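Long-range contacts in NADH oxidase (Thermus thermophilus, PDB 6RVB), which uses NADH and bound FAD to reduce coenzyme A disulfide, and probably also passes electrons to menaquinone: residues 206-211 / 225-230; 283-288 / 318-323; 384-389 / 406-411. All coordinates share one frame; numbering follows the deposited sequence.

Contact 1: residues 206-211 / 225-230; sequences EVWTGV and VETSEG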
ATOM      1  N   GLU A 206      14.093  24.457 -13.321  1.00 46.71           N
ATOM      2  CA  GLU A 206      13.191  25.449 -13.810  1.00 51.56           C
ATOM      3  C   GLU A 206      12.167  24.789 -14.703  1.00 51.88           C
ATOM      4  O   GLU A 206      12.551  24.106 -15.628  1.00 56.92           O
ATOM      5  CB  GLU A 206      13.984  26.439 -14.602  1.00 61.46           C
ATOM      6  CG  GLU A 206      14.290  27.675 -13.797  1.00 73.70           C
ATOM      7  CD  GLU A 206      14.644  28.802 -14.718  1.00 91.73           C
ATOM      8  OE1 GLU A 206      14.269  29.946 -14.407  1.00 96.10           O
ATOM      9  OE2 GLU A 206      15.271  28.529 -15.784  1.00 94.14           O
ATOM     10  N   VAL A 207      10.865  24.967 -14.495  1.00 49.30           N
ATOM     11  CA  VAL A 207       9.949  24.301 -15.444  1.00 48.81           C
ATOM     12  C   VAL A 207       9.217  25.317 -16.342  1.00 46.93           C
ATOM     13  O   VAL A 207       8.469  26.090 -15.809  1.00 52.51           O
ATOM     14  CB  VAL A 207       9.035  23.235 -14.690  1.00 46.48           C
ATOM     15  CG1 VAL A 207       9.321  23.196 -13.205  1.00 45.30           C
ATOM     16  CG2 VAL A 207       7.605  23.455 -14.894  1.00 43.81           C
ATOM     17  N   TRP A 208       9.537  25.387 -17.638  1.00 43.06           N
ATOM     18  CA  TRP A 208       8.847  26.174 -18.646  1.00 42.24           C
ATOM     19  C   TRP A 208       7.578  25.355 -19.111  1.00 51.95           C
ATOM     20  O   TRP A 208       7.629  24.208 -19.442  1.00 49.27           O
ATOM     21  CB  TRP A 208       9.713  26.364 -19.943  1.00 47.62           C
ATOM     22  CG  TRP A 208      10.824  27.511 -20.180  1.00 63.57           C
ATOM     23  CD1 TRP A 208      11.298  28.132 -21.437  1.00 77.52           C
ATOM     24  CD2 TRP A 208      11.582  28.096 -19.191  1.00 52.40           C
ATOM     25  NE1 TRP A 208      12.324  29.060 -21.192  1.00 44.98           N
ATOM     26  CE2 TRP A 208      12.502  29.051 -19.820  1.00 63.06           C
ATOM     27  CE3 TRP A 208      11.605  27.926 -17.827  1.00 51.90           C
ATOM     28  CZ2 TRP A 208      13.386  29.773 -19.076  1.00 80.92           C
ATOM     29  CZ3 TRP A 208      12.503  28.636 -17.093  1.00 81.18           C
ATOM     30  CH2 TRP A 208      13.381  29.561 -17.704  1.00 96.41           C
ATOM     31  N   THR A 209       6.443  25.984 -19.244  1.00 55.20           N
ATOM     32  CA  THR A 209       5.264  25.315 -19.666  1.00 43.76           C
ATOM     33  C   THR A 209       4.770  25.947 -20.983  1.00 51.44           C
ATOM     34  O   THR A 209       5.190  27.035 -21.349  1.00 57.09           O
ATOM     35  CB  THR A 209       4.328  25.633 -18.578  1.00 54.01           C
ATOM     36  OG1 THR A 209       4.148  24.443 -17.836  1.00 50.76           O
ATOM     37  CG2 THR A 209       2.968  26.349 -19.087  1.00 51.24           C
ATOM     38  N   GLY A 210       3.875  25.300 -21.698  1.00 46.77           N
ATOM     39  CA  GLY A 210       3.438  25.838 -22.955  1.00 46.88           C
ATOM     40  C   GLY A 210       4.501  26.358 -23.903  1.00 52.45           C
ATOM     41  O   GLY A 210       4.339  27.383 -24.494  1.00 58.24           O
ATOM     42  N   VAL A 211       5.586  25.633 -24.082  1.00 52.63           N
ATOM     43  CA  VAL A 211       6.748  26.096 -24.807  1.00 45.96           C
ATOM     44  C   VAL A 211       6.683  25.520 -26.222  1.00 55.05           C
ATOM     45  O   VAL A 211       6.284  24.390 -26.432  1.00 55.99           O
ATOM     46  CB  VAL A 211       7.919  25.525 -24.088  1.00 47.82           C
ATOM     47  CG1 VAL A 211       9.224  25.700 -24.845  1.00 58.75           C
ATOM     48  CG2 VAL A 211       7.965  26.098 -22.786  1.00 50.06           C
ATOM     49  N   VAL A 225      19.074  25.495 -28.017  1.00 42.31           N
ATOM     50  CA  VAL A 225      17.550  25.498 -27.712  1.00 59.10           C
ATOM     51  C   VAL A 225      16.846  26.844 -27.718  1.00 51.53           C
ATOM     52  O   VAL A 225      16.812  27.533 -26.721  1.00 46.16           O
ATOM     53  CB  VAL A 225      16.917  24.737 -26.362  1.00 46.90           C
ATOM     54  CG1 VAL A 225      15.440  24.366 -26.664  1.00 35.32           C
ATOM     55  CG2 VAL A 225      17.604  23.439 -25.985  1.00 47.16           C
ATOM     56  N   GLU A 226      16.221  27.111 -28.856  1.00 50.49           N
ATOM     57  CA  GLU A 226      15.581  28.319 -29.183  1.00 53.10           C
ATOM     58  C   GLU A 226      14.139  28.013 -29.067  1.00 56.07           C
ATOM     59  O   GLU A 226      13.683  27.105 -29.695  1.00 62.67           O
ATOM     60  CB  GLU A 226      15.947  28.646 -30.619  1.00 57.93           C
ATOM     61  CG  GLU A 226      17.422  29.006 -30.739  1.00 66.71           C
ATOM     62  CD  GLU A 226      17.879  29.479 -32.107  1.00 81.19           C
ATOM     63  OE1 GLU A 226      19.115  29.702 -32.222  1.00 77.49           O
ATOM     64  OE2 GLU A 226      17.036  29.595 -33.038  1.00 73.84           O
ATOM     65  N   THR A 227      13.414  28.756 -28.244  1.00 62.82           N
ATOM     66  CA  THR A 227      11.988  28.525 -28.055  1.00 64.18           C
ATOM     67  C   THR A 227      11.176  29.781 -28.268  1.00 60.95           C
ATOM     68  O   THR A 227      11.677  30.856 -28.099  1.00 65.75           O
ATOM     69  CB  THR A 227      11.697  28.017 -26.638  1.00 63.60           C
ATOM     70  OG1 THR A 227      11.549  29.118 -25.771  1.00 59.99           O
ATOM     71  CG2 THR A 227      12.801  27.260 -26.152  1.00 53.25           C
ATOM     72  N   SER A 228       9.904  29.616 -28.625  1.00 70.35           N
ATOM     73  CA  SER A 228       8.871  30.678 -28.560  1.00 73.04           C
ATOM     74  C   SER A 228       9.003  31.585 -27.321  1.00 79.61           C
ATOM     75  O   SER A 228       8.596  32.733 -27.338  1.00 77.88           O
ATOM     76  CB  SER A 228       7.471  30.058 -28.516  1.00 64.47           C
ATOM     77  OG  SER A 228       7.255  29.458 -27.254  1.00 60.11           O
ATOM     78  N   GLU A 229       9.541  31.074 -26.224  1.00 82.27           N
ATOM     79  CA  GLU A 229       9.509  31.828 -24.966  1.00 78.60           C
ATOM     80  C   GLU A 229      10.891  32.354 -24.587  1.00 79.31           C
ATOM     81  O   GLU A 229      11.149  32.668 -23.422  1.00 81.32           O
ATOM     82  CB  GLU A 229       8.981  30.962 -23.800  1.00 89.98           C
ATOM     83  CG  GLU A 229       7.644  30.245 -24.049  1.00103.59           C
ATOM     84  CD  GLU A 229       6.421  31.188 -23.963  1.00112.52           C
ATOM     85  OE1 GLU A 229       5.292  30.667 -23.791  1.00100.01           O
ATOM     86  OE2 GLU A 229       6.586  32.432 -24.074  1.00102.04           O
ATOM     87  N   GLY A 230      11.809  32.445 -25.528  1.00 67.12           N
ATOM     88  CA  GLY A 230      13.153  32.750 -25.078  1.00 63.52           C
ATOM     89  C   GLY A 230      14.175  31.715 -25.441  1.00 59.81           C
ATOM     90  O   GLY A 230      13.896  30.790 -26.182  1.00 73.23           O
TER
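Val211 and Thr227 make the main apolar touch between segments 206-211 and 225-230. CG1 of Val211 meets CB of Thr227 at 3.8 Å and also lies near CG2 of the same threonine. Val211 CG1 is anti to the backbone N (chi1 170°), which brings it to the threonine. Glu229 adds its aliphatic part. Its CG lies 4.3 Å from Val211 CG2, and its CB is 4.4 Å from Trp208 CD1. The Trp208 ring also presents CD1 to OG1 of Thr227, which sits at the ring edge, near its plane.

Polar groups approach across the pair without bonding. The Glu229 chain bends at chi2 (-76°), and its OE1 comes 3.5 Å from O of Gly210. Both atoms are acceptors.

The hydrogen bonds lie within 225-230 and fix its shape. Residues Thr227 to Gly230 form a type I beta turn. Thr227 OG1 accepts from Glu229 N at 2.8 Å, an ST turn, and donates to Gly230 O at 2.9 Å from above the carbonyl plane. Gly230 O also accepts from Thr227 N. The hydroxyl thus has two bonds within its own turn. Gly210 has a positive phi, which favours glycine. At Gly230 a CB would be jammed against the carbonyl O of Glu229.

The Val211 side chain is about 6 Å from the bound NAD. Trp208 ends strand 205-208, an outermost strand of the parallel NAD-domain sheet, and packs on Leu178 of strand 174-178. Val207 touches helix 190-202. The turn joins strands 226-227 and 230-231, so the contact lies where their small antiparallel sheet meets the end of strand 205-208.

Contact 2: residues 283-288 / 318-323; sequences AESFHR and ARFLGV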
ATOM      1  N   ALA A 283       3.092  -4.501 -27.890  1.00 40.46           N
ATOM      2  CA  ALA A 283       1.766  -5.149 -27.908  1.00 41.19           C
ATOM      3  C   ALA A 283       0.643  -4.453 -27.153  1.00 36.89           C
ATOM      4  O   ALA A 283       0.856  -3.925 -26.082  1.00 48.82           O
ATOM      5  CB  ALA A 283       1.902  -6.475 -27.421  1.00 39.72           C
ATOM      6  N   GLU A 284      -0.548  -4.449 -27.712  1.00 37.07           N
ATOM      7  CA  GLU A 284      -1.709  -3.847 -27.073  1.00 38.77           C
ATOM      8  C   GLU A 284      -2.138  -4.741 -25.919  1.00 43.96           C
ATOM      9  O   GLU A 284      -1.842  -5.912 -25.884  1.00 42.94           O
ATOM     10  CB  GLU A 284      -2.909  -3.797 -27.999  1.00 37.19           C
ATOM     11  CG  GLU A 284      -2.784  -3.001 -29.234  1.00 45.70           C
ATOM     12  CD  GLU A 284      -4.077  -2.985 -30.061  1.00 61.55           C
ATOM     13  OE1 GLU A 284      -4.351  -1.899 -30.654  1.00 52.75           O
ATOM     14  OE2 GLU A 284      -4.804  -4.053 -30.122  1.00 62.71           O
ATOM     15  N   SER A 285      -2.866  -4.180 -24.964  1.00 43.77           N
ATOM     16  CA  SER A 285      -3.447  -4.936 -23.856  1.00 35.03           C
ATOM     17  C   SER A 285      -4.896  -4.488 -23.689  1.00 41.31           C
ATOM     18  O   SER A 285      -5.274  -3.370 -24.094  1.00 41.33           O
ATOM     19  CB  SER A 285      -2.679  -4.741 -22.546  1.00 34.51           C
ATOM     20  OG  SER A 285      -1.274  -4.933 -22.642  1.00 42.44           O
ATOM     21  N   PHE A 286      -5.719  -5.357 -23.109  1.00 37.42           N
ATOM     22  CA  PHE A 286      -7.127  -4.989 -22.922  1.00 38.09           C
ATOM     23  C   PHE A 286      -7.357  -4.146 -21.733  1.00 35.09           C
ATOM     24  O   PHE A 286      -7.034  -4.539 -20.651  1.00 37.23           O
ATOM     25  CB  PHE A 286      -7.955  -6.217 -22.781  1.00 36.27           C
ATOM     26  CG  PHE A 286      -9.418  -5.974 -22.582  1.00 37.74           C
ATOM     27  CD1 PHE A 286     -10.238  -5.593 -23.629  1.00 45.28           C
ATOM     28  CD2 PHE A 286     -10.014  -6.256 -21.380  1.00 36.04           C
ATOM     29  CE1 PHE A 286     -11.606  -5.433 -23.455  1.00 38.70           C
ATOM     30  CE2 PHE A 286     -11.369  -6.119 -21.234  1.00 34.29           C
ATOM     31  CZ  PHE A 286     -12.152  -5.699 -22.287  1.00 33.22           C
ATOM     32  N   HIS A 287      -7.909  -2.970 -21.921  1.00 37.92           N
ATOM     33  CA  HIS A 287      -8.134  -2.124 -20.757  1.00 40.62           C
ATOM     34  C   HIS A 287      -9.421  -2.420 -20.110  1.00 36.61           C
ATOM     35  O   HIS A 287     -10.458  -2.319 -20.710  1.00 38.51           O
ATOM     36  CB  HIS A 287      -8.145  -0.685 -21.145  1.00 40.49           C
ATOM     37  CG  HIS A 287      -7.983   0.256 -20.001  1.00 44.30           C
ATOM     38  ND1 HIS A 287      -6.902   1.102 -19.888  1.00 41.40           N
ATOM     39  CD2 HIS A 287      -8.800   0.541 -18.973  1.00 41.65           C
ATOM     40  CE1 HIS A 287      -7.042   1.840 -18.806  1.00 41.01           C
ATOM     41  NE2 HIS A 287      -8.177   1.499 -18.227  1.00 47.63           N
ATOM     42  N   ARG A 288      -9.372  -2.764 -18.862  1.00 37.11           N
ATOM     43  CA  ARG A 288     -10.612  -3.193 -18.201  1.00 40.75           C
ATOM     44  C   ARG A 288     -11.669  -2.161 -17.817  1.00 40.83           C
ATOM     45  O   ARG A 288     -12.797  -2.581 -17.594  1.00 44.14           O
ATOM     46  CB  ARG A 288     -10.307  -4.090 -16.996  1.00 36.33           C
ATOM     47  CG  ARG A 288      -9.679  -5.361 -17.425  1.00 41.99           C
ATOM     48  CD  ARG A 288      -9.132  -6.199 -16.316  1.00 43.94           C
ATOM     49  NE  ARG A 288     -10.158  -6.806 -15.474  1.00 50.93           N
ATOM     50  CZ  ARG A 288     -10.738  -7.978 -15.675  1.00 55.51           C
ATOM     51  NH1 ARG A 288     -10.446  -8.758 -16.698  1.00 71.96           N
ATOM     52  NH2 ARG A 288     -11.622  -8.368 -14.835  1.00 56.91           N
ATOM     53  N   ALA A 318      -2.648 -20.624 -19.720  1.00 52.97           N
ATOM     54  CA  ALA A 318      -2.390 -19.367 -19.084  1.00 39.17           C
ATOM     55  C   ALA A 318      -3.133 -18.361 -19.916  1.00 41.13           C
ATOM     56  O   ALA A 318      -3.195 -18.535 -21.114  1.00 45.93           O
ATOM     57  CB  ALA A 318      -0.960 -19.130 -19.128  1.00 38.31           C
ATOM     58  N   ARG A 319      -3.755 -17.357 -19.295  1.00 38.68           N
ATOM     59  CA  ARG A 319      -4.441 -16.301 -20.050  1.00 40.79           C
ATOM     60  C   ARG A 319      -4.000 -14.960 -19.466  1.00 42.12           C
ATOM     61  O   ARG A 319      -3.670 -14.914 -18.317  1.00 52.27           O
ATOM     62  CB  ARG A 319      -5.926 -16.448 -19.996  1.00 35.13           C
ATOM     63  CG  ARG A 319      -6.457 -17.590 -20.717  1.00 41.17           C
ATOM     64  CD  ARG A 319      -7.965 -17.502 -21.079  1.00 44.34           C
ATOM     65  NE  ARG A 319      -8.128 -18.258 -22.287  1.00 55.31           N
ATOM     66  CZ  ARG A 319      -8.631 -17.815 -23.420  1.00 63.38           C
ATOM     67  NH1 ARG A 319      -9.092 -16.608 -23.478  1.00 57.56           N
ATOM     68  NH2 ARG A 319      -8.668 -18.589 -24.503  1.00 66.53           N
ATOM     69  N   PHE A 320      -3.865 -13.918 -20.279  1.00 43.78           N
ATOM     70  CA  PHE A 320      -3.618 -12.563 -19.807  1.00 40.36           C
ATOM     71  C   PHE A 320      -4.923 -11.759 -19.868  1.00 45.13           C
ATOM     72  O   PHE A 320      -5.489 -11.560 -20.949  1.00 43.49           O
ATOM     73  CB  PHE A 320      -2.529 -11.875 -20.600  1.00 33.66           C
ATOM     74  CG  PHE A 320      -2.302 -10.459 -20.180  1.00 42.39           C
ATOM     75  CD1 PHE A 320      -1.750 -10.165 -18.940  1.00 43.60           C
ATOM     76  CD2 PHE A 320      -2.639  -9.388 -21.017  1.00 46.29           C
ATOM     77  CE1 PHE A 320      -1.543  -8.858 -18.537  1.00 39.33           C
ATOM     78  CE2 PHE A 320      -2.407  -8.056 -20.613  1.00 43.47           C
ATOM     79  CZ  PHE A 320      -1.872  -7.802 -19.393  1.00 35.23           C
ATOM     80  N   LEU A 321      -5.400 -11.309 -18.703  1.00 45.74           N
ATOM     81  CA  LEU A 321      -6.729 -10.782 -18.596  1.00 42.46           C
ATOM     82  C   LEU A 321      -6.925  -9.316 -18.597  1.00 44.50           C
ATOM     83  O   LEU A 321      -8.038  -8.878 -18.470  1.00 47.20           O
ATOM     84  CB  LEU A 321      -7.362 -11.342 -17.365  1.00 42.83           C
ATOM     85  CG  LEU A 321      -7.557 -12.856 -17.354  1.00 35.15           C
ATOM     86  CD1 LEU A 321      -8.303 -13.233 -16.127  1.00 34.29           C
ATOM     87  CD2 LEU A 321      -8.415 -13.315 -18.463  1.00 41.58           C
ATOM     88  N   GLY A 322      -5.868  -8.558 -18.730  1.00 40.37           N
ATOM     89  CA  GLY A 322      -6.022  -7.143 -18.921  1.00 37.28           C
ATOM     90  C   GLY A 322      -5.233  -6.243 -18.013  1.00 43.39           C
ATOM     91  O   GLY A 322      -4.523  -6.713 -17.117  1.00 46.85           O
ATOM     92  N   VAL A 323      -5.353  -4.937 -18.242  1.00 40.68           N
ATOM     93  CA  VAL A 323      -4.798  -3.967 -17.339  1.00 37.39           C
ATOM     94  C   VAL A 323      -5.851  -2.900 -17.021  1.00 43.99           C
ATOM     95  O   VAL A 323      -6.937  -2.797 -17.599  1.00 41.00           O
ATOM     96  CB  VAL A 323      -3.574  -3.337 -17.942  1.00 33.99           C
ATOM     97  CG1 VAL A 323      -2.633  -4.401 -18.310  1.00 36.49           C
ATOM     98  CG2 VAL A 323      -3.967  -2.490 -19.192  1.00 31.03           C
TER
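The run from Ser285 to Arg288 and that from Phe320 to Val323 lie 64° apart in end-to-end direction, joined by a single beta bridge between His287 and Val323. Val323 N donates to Phe286 O at 3.0 Å. Arg288 N donates to Val323 O at 2.7 Å, nearly straight at 174°. The same Val323 O receives a CA-H...O contact from His287 and lies over one face of the His287 ring, offset toward the rim.

Arg288 adds a side-chain bond. Its chain bends at chi3 (70°), and NH1 donates to Leu321 O at 3.0 Å. The oxygen lies near the edge of the guanidinium, slightly out of its plane. NH2 probably bonds His409 O. An alanine at Arg288 would probably leave Leu321 O without this donor and break the tie to His409. Gly322 has no room for a side chain: a CB would clash with Arg288 CG and Phe286 O.

Ser285 CB touches the edge of the Phe320 ring in plane, 3.8 Å from CE2. Over one face of that ring, at its centre, lies Gly322 N. Ser285 OG is hydrogen-bonded to His305, whose ring also meets Phe320 edge-to-face. Val323 packs on Asp421 of the second subunit.

The contact fastens the loop after helix 299-313 to strand 285-287, with the Ser285 side chain about 10 Å from the bound FAD. Main-chain bonds set the register and one cationic group reinforces it. The guanidinium links the carbonyl of Leu321 to that of His409 at the end of helix 401-409, and its positive charge is likely to polarise both.

Contact 3: residues 384-389 / 406-411; sequences GRLLGG and ALLHRE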
ATOM      1  N   GLY A 384     -21.769   5.547  -9.003  1.00 40.20           N
ATOM      2  CA  GLY A 384     -20.683   5.568  -8.060  1.00 45.61           C
ATOM      3  C   GLY A 384     -19.492   4.729  -8.443  1.00 44.25           C
ATOM      4  O   GLY A 384     -18.570   4.583  -7.681  1.00 43.71           O
ATOM      5  N   ARG A 385     -19.536   4.191  -9.650  1.00 45.98           N
ATOM      6  CA  ARG A 385     -18.530   3.336 -10.171  1.00 40.01           C
ATOM      7  C   ARG A 385     -17.216   4.085 -10.181  1.00 46.23           C
ATOM      8  O   ARG A 385     -17.169   5.164 -10.738  1.00 42.97           O
ATOM      9  CB  ARG A 385     -18.947   2.954 -11.567  1.00 38.03           C
ATOM     10  CG  ARG A 385     -17.950   2.051 -12.236  1.00 51.24           C
ATOM     11  CD  ARG A 385     -18.330   1.767 -13.647  1.00 59.35           C
ATOM     12  NE  ARG A 385     -17.241   1.250 -14.464  1.00 69.66           N
ATOM     13  CZ  ARG A 385     -17.272   1.242 -15.818  1.00 84.39           C
ATOM     14  NH1 ARG A 385     -18.371   1.739 -16.472  1.00 74.76           N
ATOM     15  NH2 ARG A 385     -16.204   0.740 -16.526  1.00 63.73           N
ATOM     16  N   LEU A 386     -16.153   3.533  -9.577  1.00 41.64           N
ATOM     17  CA  LEU A 386     -14.799   4.102  -9.719  1.00 39.47           C
ATOM     18  C   LEU A 386     -14.326   3.963 -11.098  1.00 45.57           C
ATOM     19  O   LEU A 386     -14.551   2.935 -11.704  1.00 50.85           O
ATOM     20  CB  LEU A 386     -13.734   3.317  -8.961  1.00 47.65           C
ATOM     21  CG  LEU A 386     -13.164   3.603  -7.579  1.00 39.58           C
ATOM     22  CD1 LEU A 386     -13.122   5.101  -7.436  1.00 44.22           C
ATOM     23  CD2 LEU A 386     -14.081   3.006  -6.586  1.00 47.34           C
ATOM     24  N   LEU A 387     -13.559   4.938 -11.548  1.00 44.39           N
ATOM     25  CA  LEU A 387     -13.032   4.989 -12.909  1.00 41.17           C
ATOM     26  C   LEU A 387     -11.537   5.317 -12.988  1.00 45.43           C
ATOM     27  O   LEU A 387     -10.954   5.183 -14.059  1.00 46.82           O
ATOM     28  CB  LEU A 387     -13.751   6.048 -13.730  1.00 38.91           C
ATOM     29  CG  LEU A 387     -15.237   6.015 -13.980  1.00 43.30           C
ATOM     30  CD1 LEU A 387     -15.580   7.324 -14.648  1.00 42.46           C
ATOM     31  CD2 LEU A 387     -15.561   4.896 -14.849  1.00 39.85           C
ATOM     32  N   GLY A 388     -10.930   5.800 -11.903  1.00 40.05           N
ATOM     33  CA  GLY A 388      -9.524   6.138 -11.891  1.00 37.17           C
ATOM     34  C   GLY A 388      -9.210   6.731 -10.568  1.00 34.09           C
ATOM     35  O   GLY A 388     -10.107   6.950  -9.808  1.00 34.72           O
ATOM     36  N   GLY A 389      -7.951   6.990 -10.280  1.00 30.80           N
ATOM     37  CA  GLY A 389      -7.574   7.380  -8.922  1.00 32.45           C
ATOM     38  C   GLY A 389      -6.108   7.761  -8.903  1.00 36.78           C
ATOM     39  O   GLY A 389      -5.365   7.321  -9.789  1.00 36.44           O
ATOM     40  N   ALA A 406      -7.250  -2.802  -7.319  1.00 29.61           N
ATOM     41  CA  ALA A 406      -8.108  -3.969  -7.012  1.00 30.54           C
ATOM     42  C   ALA A 406      -9.606  -3.708  -7.302  1.00 40.57           C
ATOM     43  O   ALA A 406     -10.293  -4.541  -7.846  1.00 46.20           O
ATOM     44  CB  ALA A 406      -7.938  -4.374  -5.660  1.00 24.43           C
ATOM     45  N   LEU A 407     -10.107  -2.526  -6.933  1.00 39.67           N
ATOM     46  CA  LEU A 407     -11.495  -2.151  -7.135  1.00 38.18           C
ATOM     47  C   LEU A 407     -11.826  -1.937  -8.591  1.00 41.67           C
ATOM     48  O   LEU A 407     -12.789  -2.454  -9.082  1.00 39.92           O
ATOM     49  CB  LEU A 407     -11.850  -0.932  -6.304  1.00 33.16           C
ATOM     50  CG  LEU A 407     -11.887  -1.169  -4.791  1.00 35.00           C
ATOM     51  CD1 LEU A 407     -11.929   0.098  -4.099  1.00 35.02           C
ATOM     52  CD2 LEU A 407     -13.087  -1.923  -4.447  1.00 38.06           C
ATOM     53  N   LEU A 408     -11.010  -1.194  -9.289  1.00 37.19           N
ATOM     54  CA  LEU A 408     -11.153  -1.065 -10.708  1.00 36.76           C
ATOM     55  C   LEU A 408     -11.299  -2.381 -11.455  1.00 42.82           C
ATOM     56  O   LEU A 408     -11.867  -2.433 -12.557  1.00 40.60           O
ATOM     57  CB  LEU A 408      -9.965  -0.282 -11.243  1.00 32.61           C
ATOM     58  CG  LEU A 408     -10.187   1.127 -11.800  1.00 33.49           C
ATOM     59  CD1 LEU A 408     -11.247   1.803 -11.095  1.00 32.82           C
ATOM     60  CD2 LEU A 408      -9.005   1.832 -11.586  1.00 34.78           C
ATOM     61  N   HIS A 409     -10.814  -3.463 -10.868  1.00 43.92           N
ATOM     62  CA  HIS A 409     -10.672  -4.682 -11.642  1.00 45.46           C
ATOM     63  C   HIS A 409     -11.996  -5.399 -11.848  1.00 52.95           C
ATOM     64  O   HIS A 409     -12.331  -5.771 -12.991  1.00 50.38           O
ATOM     65  CB  HIS A 409      -9.620  -5.600 -11.021  1.00 51.76           C
ATOM     66  CG  HIS A 409      -9.032  -6.584 -11.987  1.00 64.64           C
ATOM     67  ND1 HIS A 409      -9.546  -7.867 -12.127  1.00 61.49           N
ATOM     68  CD2 HIS A 409      -8.002  -6.477 -12.864  1.00 57.23           C
ATOM     69  CE1 HIS A 409      -8.885  -8.499 -13.078  1.00 63.90           C
ATOM     70  NE2 HIS A 409      -7.948  -7.679 -13.546  1.00 78.18           N
ATOM     71  N   ARG A 410     -12.728  -5.603 -10.738  1.00 53.03           N
ATOM     72  CA  ARG A 410     -14.183  -5.897 -10.757  1.00 51.74           C
ATOM     73  C   ARG A 410     -14.902  -4.525 -11.110  1.00 60.30           C
ATOM     74  O   ARG A 410     -14.297  -3.674 -11.696  1.00 69.56           O
ATOM     75  CB  ARG A 410     -14.605  -6.477  -9.409  1.00 60.26           C
ATOM     76  CG  ARG A 410     -14.878  -5.377  -8.288  1.00 84.33           C
ATOM     77  CD  ARG A 410     -16.137  -5.600  -7.297  1.00 75.87           C
ATOM     78  NE  ARG A 410     -15.984  -5.024  -5.924  1.00 86.58           N
ATOM     79  CZ  ARG A 410     -14.926  -5.206  -5.087  1.00104.40           C
ATOM     80  NH1 ARG A 410     -13.832  -5.901  -5.444  1.00 88.05           N
ATOM     81  NH2 ARG A 410     -14.927  -4.654  -3.865  1.00 86.35           N
ATOM     82  N   GLU A 411     -16.118  -4.194 -10.780  1.00 51.70           N
ATOM     83  CA  GLU A 411     -16.479  -2.824 -11.181  1.00 49.03           C
ATOM     84  C   GLU A 411     -16.159  -1.813 -10.161  1.00 54.43           C
ATOM     85  O   GLU A 411     -15.486  -0.784 -10.427  1.00 69.84           O
ATOM     86  CB  GLU A 411     -17.938  -2.689 -11.497  1.00 76.02           C
ATOM     87  CG  GLU A 411     -18.358  -3.566 -12.770  1.00114.81           C
ATOM     88  CD  GLU A 411     -17.567  -3.247 -14.012  1.00 92.78           C
ATOM     89  OE1 GLU A 411     -16.650  -2.364 -13.830  1.00 83.83           O
ATOM     90  OE2 GLU A 411     -17.893  -3.877 -15.096  1.00 72.88           O
TER
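Leu386 opens strand 386-393, with Arg385 just before it, and both face the C-terminal end of helix 401-409. The CA atoms of Leu386 and Leu408 are 6.4 Å apart and those of Arg385 and Glu411 6.6 Å apart. This is strand-on-helix packing in the dimerisation domain, where the helix covers the antiparallel sheet. Leu387 and Gly388 form a classic beta bulge opposite Val378 of strand 372-380.

Leucines carry the buried part. Leu408 reaches the strand with CD1, which lies 3.6 Å from Leu386 CB and 3.5 Å from Leu386 O. The same methyl also lies near the backbone N of Leu387 and of Gly388. Leu407 meets Leu386 at 4.4 Å between Leu407 CD1 and Leu386 CD2. Leu407 also touches Leu417 of helix 414-418, and Leu386 rests on Leu377.

Arg385 is extended from CG to NE, with CG anti to the backbone N (chi1 180°). Leu387 CD2 lies over one face of its guanidinium, and NH2 makes a weak hydrogen bond to Val289 O. Toward the second subunit, Ala406 packs on Leu420 and His409 on Ala419 of that subunit.

Guanidinium and carboxylate planes of Arg385 and Glu411 are 67° apart. Glu411 OE1 stands 3.7 Å from Arg385 NE, a long salt bridge. The oxygen lies well out of the guanidinium plane and no N-H points at it, so only the charges attract.

From the N terminus the three contacts follow in series, and none nests in or crosses another. Contact 1 closes a short loop of 13 residues at the edge of the NAD-domain sheet. Contact 2 closes a longer one that holds helix 299-313, tying strand 285-287 to the segment leading into strand 327-331. Contact 3 closes a 16-residue loop within the dimerisation domain, between strand 386-393 and helix 401-409. Contact 1 stands apart, its centre 39 Å from that of contact 2 and 38 Å from that of contact 3. Contacts 2 and 3 touch through a probable hydrogen bond, so strand 285-287 and its following residue meet the dimerisation domain there.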